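Local coordinates for ornithine carbamoyltransferase, anabolic (Campylobacter jejuni subsp. jejuni, PDB 3TPF), which catalyses the transfer of the carbamoyl group from carbamoyl phosphate to L-ornithine, giving L-citrulline and phosphate in arginine biosynthesis, at residues K3-F11 against L123-G131; C159-I168 against I183-A191. All coordinates share one frame; numbering follows the deposited sequence.

Interaction 1 (K3-F11 against L123-G131); sequences KHFLTLRDF and LYHPTQVLG
The Tyr124 ring lies between Thr7 and its own sequence neighbour Leu123. Over one face sits Thr7, whose CB makes a CH-pi contact 4.0 Å from the centroid of the Tyr124 ring, nearly above it; Leu123 CB covers the opposite face toward the rim, and His102 meets the ring edge-to-face. Thr7 turns OG1 away from its own backbone N (chi1 172°), which carries the oxygen over the centre of the Tyr124 ring. Separately, Thr7 OG1 accepts a hydrogen bond from Arg9 N at 3.0 Å, closing an ST turn. At the phenol end, Arg9 NH1 donates to Tyr124 OH over 3.0 Å, a bent bond of 141° with the hydroxyl tilted 24° out of the guanidinium plane. The guanidinium and ring planes are nearly perpendicular, and the stronger partner of Arg9 is Glu186, in a salt bridge through NH2. The Phe5 ring is met obliquely: Phe5 CE2 lies 3.6 Å from Pro126 CB, and Phe5 CZ 3.9 Å from Leu130 CD1. Leu8 CG approaches Pro126 CB at 3.9 Å, roughly at right angles to Phe5. His125 occupies the N-cap position of helix 126-138, and residues 125-128 form the HPTQ sequence of the carbamoyltransferase superfamily, predicted to bind carbamoyl phosphate.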
loop_
_atom_site.group_PDB
_atom_site.type_symbol
_atom_site.label_atom_id
_atom_site.label_comp_id
_atom_site.label_asym_id
_atom_site.label_seq_id
_atom_site.Cartn_x
_atom_site.Cartn_y
_atom_site.Cartn_z
ATOM N N LYS B 3 19.475 16.823 -12.181
ATOM C CA LYS B 3 19.902 15.495 -12.529
ATOM C C LYS B 3 18.927 14.389 -11.994
ATOM O O LYS B 3 18.540 14.395 -10.842
ATOM C CB LYS B 3 21.352 15.291 -12.095
ATOM C CG LYS B 3 22.333 16.033 -13.030
ATOM C CD LYS B 3 23.152 15.136 -13.986
ATOM C CE LYS B 3 24.633 15.046 -13.613
ATOM N NZ LYS B 3 25.239 13.751 -14.043
ATOM N N HIS B 4 18.537 13.507 -12.906
ATOM C CA HIS B 4 17.951 12.221 -12.632
ATOM C C HIS B 4 18.999 11.093 -12.457
ATOM O O HIS B 4 20.163 11.239 -12.783
ATOM C CB HIS B 4 17.072 11.840 -13.798
ATOM C CG HIS B 4 16.081 12.882 -14.142
ATOM N ND1 HIS B 4 14.957 13.074 -13.395
ATOM C CD2 HIS B 4 16.028 13.800 -15.134
ATOM C CE1 HIS B 4 14.256 14.081 -13.895
ATOM N NE2 HIS B 4 14.862 14.513 -14.975
ATOM N N PHE B 5 18.554 9.931 -12.017
ATOM C CA PHE B 5 19.432 8.766 -11.868
ATOM C C PHE B 5 18.831 7.568 -12.695
ATOM O O PHE B 5 18.197 6.696 -12.197
ATOM C CB PHE B 5 19.602 8.431 -10.391
ATOM C CG PHE B 5 20.635 7.383 -10.160
ATOM C CD1 PHE B 5 21.990 7.718 -10.008
ATOM C CD2 PHE B 5 20.301 6.079 -10.164
ATOM C CE1 PHE B 5 22.976 6.759 -9.869
ATOM C CE2 PHE B 5 21.265 5.103 -10.048
ATOM C CZ PHE B 5 22.619 5.433 -9.928
ATOM N N LEU B 6 18.974 7.597 -13.971
ATOM C CA LEU B 6 18.387 6.585 -14.865
ATOM C C LEU B 6 19.372 5.525 -15.265
ATOM O O LEU B 6 18.994 4.464 -15.709
ATOM C CB LEU B 6 17.882 7.265 -16.153
ATOM C CG LEU B 6 16.905 8.459 -15.903
ATOM C CD1 LEU B 6 16.302 9.029 -17.165
ATOM C CD2 LEU B 6 15.780 8.055 -14.983
ATOM N N THR B 7 20.643 5.880 -15.258
ATOM C CA THR B 7 21.742 4.966 -15.556
ATOM C C THR B 7 23.075 5.494 -15.027
ATOM O O THR B 7 23.324 6.692 -15.027
ATOM C CB THR B 7 21.924 4.731 -17.071
ATOM O OG1 THR B 7 23.137 3.986 -17.277
ATOM C CG2 THR B 7 21.999 6.044 -17.798
ATOM N N LEU B 8 23.961 4.604 -14.649
ATOM C CA LEU B 8 25.250 5.078 -14.192
ATOM C C LEU B 8 26.070 5.751 -15.299
ATOM O O LEU B 8 27.096 6.409 -15.046
ATOM C CB LEU B 8 26.018 3.922 -13.578
ATOM C CG LEU B 8 25.386 3.547 -12.231
ATOM C CD1 LEU B 8 25.840 2.225 -11.667
ATOM C CD2 LEU B 8 25.712 4.712 -11.331
ATOM N N ARG B 9 25.627 5.566 -16.534
ATOM C CA ARG B 9 26.314 6.179 -17.676
ATOM C C ARG B 9 26.443 7.657 -17.503
ATOM O O ARG B 9 27.359 8.244 -18.005
ATOM C CB ARG B 9 25.551 5.961 -18.961
ATOM C CG ARG B 9 25.809 4.612 -19.590
ATOM C CD ARG B 9 24.930 4.409 -20.782
ATOM N NE ARG B 9 25.358 5.227 -21.871
ATOM C CZ ARG B 9 25.040 4.992 -23.138
ATOM N NH1 ARG B 9 24.277 3.951 -23.473
ATOM N NH2 ARG B 9 25.496 5.805 -24.091
ATOM N N ASP B 10 25.484 8.262 -16.826
ATOM C CA ASP B 10 25.456 9.706 -16.636
ATOM C C ASP B 10 26.324 10.196 -15.481
ATOM O O ASP B 10 26.229 11.350 -15.096
ATOM C CB ASP B 10 24.008 10.182 -16.426
ATOM C CG ASP B 10 23.111 9.952 -17.657
ATOM O OD1 ASP B 10 23.597 10.026 -18.827
ATOM O OD2 ASP B 10 21.894 9.730 -17.460
ATOM N N PHE B 11 27.124 9.330 -14.880
ATOM C CA PHE B 11 27.928 9.728 -13.713
ATOM C C PHE B 11 29.420 9.439 -13.824
ATOM O O PHE B 11 29.852 8.631 -14.664
ATOM C CB PHE B 11 27.374 9.134 -12.464
ATOM C CG PHE B 11 25.976 9.563 -12.211
ATOM C CD1 PHE B 11 24.920 8.917 -12.853
ATOM C CD2 PHE B 11 25.718 10.658 -11.400
ATOM C CE1 PHE B 11 23.659 9.317 -12.660
ATOM C CE2 PHE B 11 24.427 11.089 -11.213
ATOM C CZ PHE B 11 23.413 10.408 -11.848
ATOM N N LEU B 123 16.895 -1.988 -20.127
ATOM C CA LEU B 123 18.292 -1.629 -20.461
ATOM C C LEU B 123 19.248 -1.614 -19.236
ATOM O O LEU B 123 20.416 -1.935 -19.377
ATOM C CB LEU B 123 18.388 -0.265 -21.115
ATOM C CG LEU B 123 17.720 -0.124 -22.427
ATOM C CD1 LEU B 123 18.010 1.288 -22.848
ATOM C CD2 LEU B 123 18.273 -0.978 -23.555
ATOM N N TYR B 124 18.779 -1.151 -18.081
ATOM C CA TYR B 124 19.743 -0.832 -16.993
ATOM C C TYR B 124 19.145 -1.119 -15.628
ATOM O O TYR B 124 17.959 -0.939 -15.393
ATOM C CB TYR B 124 20.169 0.613 -16.998
ATOM C CG TYR B 124 20.699 1.147 -18.292
ATOM C CD1 TYR B 124 20.015 2.116 -18.985
ATOM C CD2 TYR B 124 21.887 0.758 -18.771
ATOM C CE1 TYR B 124 20.475 2.619 -20.171
ATOM C CE2 TYR B 124 22.364 1.249 -19.965
ATOM C CZ TYR B 124 21.645 2.178 -20.650
ATOM O OH TYR B 124 22.098 2.667 -21.851
ATOM N N HIS B 125 19.974 -1.603 -14.746
ATOM C CA HIS B 125 19.548 -1.817 -13.382
ATOM C C HIS B 125 20.537 -1.215 -12.405
ATOM O O HIS B 125 21.095 -1.889 -11.585
ATOM C CB HIS B 125 19.299 -3.303 -13.134
ATOM C CG HIS B 125 18.596 -3.580 -11.825
ATOM N ND1 HIS B 125 18.011 -2.580 -11.069
ATOM C CD2 HIS B 125 18.443 -4.724 -11.113
ATOM C CE1 HIS B 125 17.539 -3.093 -9.949
ATOM N NE2 HIS B 125 17.791 -4.391 -9.944
ATOM N N PRO B 126 20.758 0.092 -12.492
ATOM C CA PRO B 126 21.854 0.748 -11.750
ATOM C C PRO B 126 21.816 0.713 -10.266
ATOM O O PRO B 126 22.893 0.679 -9.671
ATOM C CB PRO B 126 21.727 2.204 -12.162
ATOM C CG PRO B 126 20.279 2.347 -12.490
ATOM C CD PRO B 126 19.938 1.072 -13.206
ATOM N N THR B 127 20.678 0.803 -9.629
ATOM C CA THR B 127 20.693 0.762 -8.125
ATOM C C THR B 127 21.248 -0.613 -7.635
ATOM O O THR B 127 22.006 -0.706 -6.662
ATOM C CB THR B 127 19.347 1.005 -7.465
ATOM O OG1 THR B 127 18.402 0.054 -7.993
ATOM C CG2 THR B 127 18.859 2.399 -7.695
ATOM N N GLN B 128 21.011 -1.646 -8.426
ATOM C CA GLN B 128 21.562 -2.956 -8.102
ATOM C C GLN B 128 23.108 -2.972 -8.183
ATOM O O GLN B 128 23.826 -3.489 -7.317
ATOM C CB GLN B 128 20.942 -4.026 -9.017
ATOM C CG GLN B 128 21.417 -5.416 -8.678
ATOM C CD GLN B 128 20.981 -5.943 -7.275
ATOM O OE1 GLN B 128 19.872 -5.643 -6.803
ATOM N NE2 GLN B 128 21.842 -6.793 -6.643
ATOM N N VAL B 129 23.610 -2.444 -9.285
ATOM C CA VAL B 129 25.060 -2.411 -9.456
ATOM C C VAL B 129 25.647 -1.586 -8.373
ATOM O O VAL B 129 26.665 -1.952 -7.848
ATOM C CB VAL B 129 25.400 -1.959 -10.817
ATOM C CG1 VAL B 129 26.852 -1.569 -10.907
ATOM C CG2 VAL B 129 24.943 -3.031 -11.805
ATOM N N LEU B 130 24.988 -0.526 -7.930
ATOM C CA LEU B 130 25.606 0.264 -6.829
ATOM C C LEU B 130 25.730 -0.596 -5.615
ATOM O O LEU B 130 26.699 -0.525 -4.870
ATOM C CB LEU B 130 24.791 1.478 -6.459
ATOM C CG LEU B 130 25.002 2.754 -7.226
ATOM C CD1 LEU B 130 24.010 3.722 -6.749
ATOM C CD2 LEU B 130 26.365 3.327 -7.056
ATOM N N GLY B 131 24.720 -1.423 -5.382
ATOM C CA GLY B 131 24.719 -2.289 -4.167
ATOM C C GLY B 131 25.740 -3.428 -4.188
ATOM O O GLY B 131 26.420 -3.725 -3.218
#

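Interaction 2 (C159-I168 against I183-A191); sequences CNSWLITAAI and ISPEIWEFA
Leu163 faces Ile183, Trp188 and Ala191 where two neighbouring helices of the Rossmann-like ornithine-binding domain lie side by side; strand 172-176 links them in a beta-alpha-beta-alpha succession. Their axes run 18° from parallel, 9.3 Å apart at closest approach. From CB, which points toward the second helix, the Leu163 chain continues with CG anti to the backbone N (chi1 168°). CG meets Ala191 CB at 3.8 Å, and CD1 reaches the same methyl. CD2 goes the other way, meeting Ile183 CD1 tip to tip at 3.6 Å and approaching Trp188 CE3, also at 3.6 Å, obliquely to the indole. Ile202 and Ile175, from the sheet strands, pack on this leucine as well. Toward the C-terminal end, the small side chains of Ala167 and Ala191 allow a CA-CA distance of 5.3 Å. The Ile164 and Phe190 side chains cross at about a right angle, with Ile164 CG1 oblique to the ring and Ile168 CD1 at its edge. No hydrogen bond joins the segments; Ser184 OG caps its own helix through weak bonds from Glu186 N and Ile187 N. At the N-terminal end, Asn160 ND2 is hydrogen-bonded to Leu123 O, while Ile187 CD1 lies 3.5 Å from Asn160 CG.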
loop_
_atom_site.group_PDB
_atom_site.type_symbol
_atom_site.label_atom_id
_atom_site.label_comp_id
_atom_site.label_asym_id
_atom_site.label_seq_id
_atom_site.Cartn_x
_atom_site.Cartn_y
_atom_site.Cartn_z
ATOM N N CYS B 159 23.884 -6.988 -17.081
ATOM C CA CYS B 159 25.106 -7.074 -17.866
ATOM C C CYS B 159 25.525 -5.715 -18.358
ATOM O O CYS B 159 26.685 -5.311 -18.261
ATOM C CB CYS B 159 24.879 -8.005 -19.078
ATOM S SG CYS B 159 26.274 -8.100 -20.177
ATOM N N ASN B 160 24.552 -5.020 -18.933
ATOM C CA ASN B 160 24.756 -3.679 -19.419
ATOM C C ASN B 160 25.317 -2.772 -18.311
ATOM O O ASN B 160 26.296 -2.065 -18.485
ATOM C CB ASN B 160 23.442 -3.074 -19.841
ATOM C CG ASN B 160 22.869 -3.697 -21.045
ATOM O OD1 ASN B 160 23.573 -4.147 -21.946
ATOM N ND2 ASN B 160 21.559 -3.641 -21.120
ATOM N N SER B 161 24.658 -2.789 -17.182
ATOM C CA SER B 161 25.026 -1.900 -16.126
ATOM C C SER B 161 26.360 -2.291 -15.522
ATOM O O SER B 161 27.158 -1.401 -15.144
ATOM C CB SER B 161 23.963 -1.879 -15.060
ATOM O OG SER B 161 22.781 -1.287 -15.551
ATOM N N TRP B 162 26.666 -3.600 -15.468
ATOM C CA TRP B 162 28.055 -3.989 -15.042
ATOM C C TRP B 162 29.102 -3.568 -16.060
ATOM O O TRP B 162 30.185 -3.109 -15.708
ATOM C CB TRP B 162 28.202 -5.449 -14.636
ATOM C CG TRP B 162 28.176 -5.571 -13.103
ATOM C CD1 TRP B 162 27.223 -6.159 -12.391
ATOM C CD2 TRP B 162 29.088 -4.991 -12.140
ATOM N NE1 TRP B 162 27.461 -5.978 -11.043
ATOM C CE2 TRP B 162 28.610 -5.289 -10.876
ATOM C CE3 TRP B 162 30.239 -4.253 -12.245
ATOM C CZ2 TRP B 162 29.232 -4.919 -9.716
ATOM C CZ3 TRP B 162 30.880 -3.875 -11.086
ATOM C CH2 TRP B 162 30.354 -4.194 -9.829
ATOM N N LEU B 163 28.737 -3.680 -17.310
ATOM C CA LEU B 163 29.703 -3.382 -18.367
ATOM C C LEU B 163 30.101 -1.924 -18.246
ATOM O O LEU B 163 31.279 -1.584 -18.144
ATOM C CB LEU B 163 29.143 -3.690 -19.774
ATOM C CG LEU B 163 29.888 -3.196 -21.005
ATOM C CD1 LEU B 163 31.333 -3.676 -20.933
ATOM C CD2 LEU B 163 29.195 -3.638 -22.299
ATOM N N ILE B 164 29.068 -1.106 -18.174
ATOM C CA ILE B 164 29.171 0.346 -18.036
ATOM C C ILE B 164 29.924 0.790 -16.823
ATOM O O ILE B 164 30.779 1.659 -16.903
ATOM C CB ILE B 164 27.765 0.932 -17.850
ATOM C CG1 ILE B 164 27.119 1.063 -19.211
ATOM C CG2 ILE B 164 27.721 2.230 -17.032
ATOM C CD1 ILE B 164 25.614 1.241 -19.079
ATOM N N THR B 165 29.535 0.248 -15.686
ATOM C CA THR B 165 30.109 0.673 -14.411
ATOM C C THR B 165 31.585 0.272 -14.351
ATOM O O THR B 165 32.430 1.024 -13.855
ATOM C CB THR B 165 29.423 0.013 -13.226
ATOM O OG1 THR B 165 28.046 0.302 -13.285
ATOM C CG2 THR B 165 30.010 0.494 -11.920
ATOM N N ALA B 166 31.886 -0.911 -14.883
ATOM C CA ALA B 166 33.270 -1.394 -14.974
ATOM C C ALA B 166 34.097 -0.377 -15.763
ATOM O O ALA B 166 35.198 0.035 -15.394
ATOM C CB ALA B 166 33.256 -2.737 -15.664
ATOM N N ALA B 167 33.460 0.047 -16.830
ATOM C CA ALA B 167 34.041 0.934 -17.805
ATOM C C ALA B 167 34.371 2.280 -17.173
ATOM O O ALA B 167 35.455 2.893 -17.484
ATOM C CB ALA B 167 33.065 1.150 -18.975
ATOM N N ILE B 168 33.465 2.752 -16.332
ATOM C CA ILE B 168 33.646 4.066 -15.725
ATOM C C ILE B 168 34.701 3.979 -14.657
ATOM O O ILE B 168 35.617 4.806 -14.585
ATOM C CB ILE B 168 32.353 4.654 -15.146
ATOM C CG1 ILE B 168 31.361 4.973 -16.275
ATOM C CG2 ILE B 168 32.669 5.937 -14.406
ATOM C CD1 ILE B 168 29.944 5.282 -15.895
ATOM N N ILE B 183 25.957 -8.132 -27.162
ATOM C CA ILE B 183 25.641 -6.892 -26.410
ATOM C C ILE B 183 25.252 -5.761 -27.372
ATOM O O ILE B 183 25.727 -5.688 -28.489
ATOM C CB ILE B 183 26.775 -6.405 -25.509
ATOM C CG1 ILE B 183 26.861 -7.271 -24.278
ATOM C CG2 ILE B 183 26.470 -5.008 -24.991
ATOM C CD1 ILE B 183 28.046 -6.891 -23.395
ATOM N N SER B 184 24.348 -4.906 -26.940
ATOM C CA SER B 184 23.897 -3.770 -27.745
ATOM C C SER B 184 25.055 -2.961 -28.226
ATOM O O SER B 184 25.843 -2.465 -27.435
ATOM C CB SER B 184 23.040 -2.824 -26.928
ATOM O OG SER B 184 23.098 -1.562 -27.544
ATOM N N PRO B 185 25.168 -2.797 -29.525
ATOM C CA PRO B 185 26.338 -2.086 -30.000
ATOM C C PRO B 185 26.494 -0.680 -29.404
ATOM O O PRO B 185 27.614 -0.247 -29.152
ATOM C CB PRO B 185 26.115 -2.013 -31.507
ATOM C CG PRO B 185 25.179 -3.140 -31.809
ATOM C CD PRO B 185 24.307 -3.265 -30.613
ATOM N N GLU B 186 25.392 0.011 -29.185
ATOM C CA GLU B 186 25.455 1.388 -28.666
ATOM C C GLU B 186 26.076 1.431 -27.256
ATOM O O GLU B 186 26.845 2.307 -26.890
ATOM C CB GLU B 186 24.057 2.009 -28.671
ATOM C CG GLU B 186 24.022 3.514 -28.421
ATOM C CD GLU B 186 23.864 3.884 -26.946
ATOM O OE1 GLU B 186 23.129 3.215 -26.191
ATOM O OE2 GLU B 186 24.495 4.878 -26.541
ATOM N N ILE B 187 25.712 0.451 -26.457
ATOM C CA ILE B 187 26.198 0.357 -25.107
ATOM C C ILE B 187 27.665 -0.008 -25.115
ATOM O O ILE B 187 28.480 0.511 -24.346
ATOM C CB ILE B 187 25.403 -0.679 -24.310
ATOM C CG1 ILE B 187 23.929 -0.312 -24.340
ATOM C CG2 ILE B 187 25.907 -0.701 -22.874
ATOM C CD1 ILE B 187 23.137 -0.929 -23.224
ATOM N N TRP B 188 27.974 -0.942 -25.974
ATOM C CA TRP B 188 29.336 -1.490 -26.078
ATOM C C TRP B 188 30.309 -0.405 -26.493
ATOM O O TRP B 188 31.402 -0.298 -25.959
ATOM C CB TRP B 188 29.367 -2.656 -27.068
ATOM C CG TRP B 188 30.714 -3.304 -27.243
ATOM C CD1 TRP B 188 31.537 -3.128 -28.302
ATOM C CD2 TRP B 188 31.373 -4.269 -26.389
ATOM N NE1 TRP B 188 32.651 -3.910 -28.163
ATOM C CE2 TRP B 188 32.581 -4.611 -26.996
ATOM C CE3 TRP B 188 31.055 -4.866 -25.176
ATOM C CZ2 TRP B 188 33.493 -5.499 -26.436
ATOM C CZ3 TRP B 188 31.972 -5.782 -24.608
ATOM C CH2 TRP B 188 33.174 -6.068 -25.239
ATOM N N GLU B 189 29.870 0.409 -27.426
ATOM C CA GLU B 189 30.669 1.528 -27.853
ATOM C C GLU B 189 30.945 2.470 -26.713
ATOM O O GLU B 189 32.047 2.947 -26.565
ATOM C CB GLU B 189 30.062 2.287 -29.031
ATOM C CG GLU B 189 31.154 2.667 -30.005
ATOM C CD GLU B 189 32.057 1.478 -30.412
ATOM O OE1 GLU B 189 33.282 1.469 -30.111
ATOM O OE2 GLU B 189 31.537 0.525 -31.038
ATOM N N PHE B 190 29.951 2.760 -25.913
ATOM C CA PHE B 190 30.157 3.683 -24.793
ATOM C C PHE B 190 31.252 3.145 -23.890
ATOM O O PHE B 190 32.075 3.897 -23.382
ATOM C CB PHE B 190 28.880 3.868 -24.005
ATOM C CG PHE B 190 29.083 4.499 -22.665
ATOM C CD1 PHE B 190 29.370 3.730 -21.539
ATOM C CD2 PHE B 190 28.958 5.861 -22.495
ATOM C CE1 PHE B 190 29.546 4.313 -20.293
ATOM C CE2 PHE B 190 29.128 6.445 -21.231
ATOM C CZ PHE B 190 29.431 5.666 -20.145
ATOM N N ALA B 191 31.201 1.845 -23.648
ATOM C CA ALA B 191 32.113 1.196 -22.732
ATOM C C ALA B 191 33.534 1.234 -23.306
ATOM O O ALA B 191 34.515 1.478 -22.595
ATOM C CB ALA B 191 31.695 -0.231 -22.498
#

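In the fold
Both contacts are largely buried, but the centre of interaction 1 lies about 7 Å from the centre of the chain, that of interaction 2 about 13 Å. Interaction 1 joins the N-terminal loop to the start of helix 126-138 within the carbamoyl phosphate-binding domain, combining polar, aromatic and apolar pairs; interaction 2 pairs helices 157-169 and 185-198 of the ornithine-binding domain almost entirely through hydrocarbon. With their centres about 12 Å apart, they meet directly. Beyond the Arg9-Glu186 salt bridge, Arg9 makes a cation-pi contact with Phe190. Helix 157-169, one partner in interaction 2, also packs on both segments of interaction 1: Leu8 and Val129 touch Thr165, Arg9 and Tyr124 touch Ile164, and its Ser161 OG is hydrogen-bonded to His125 N.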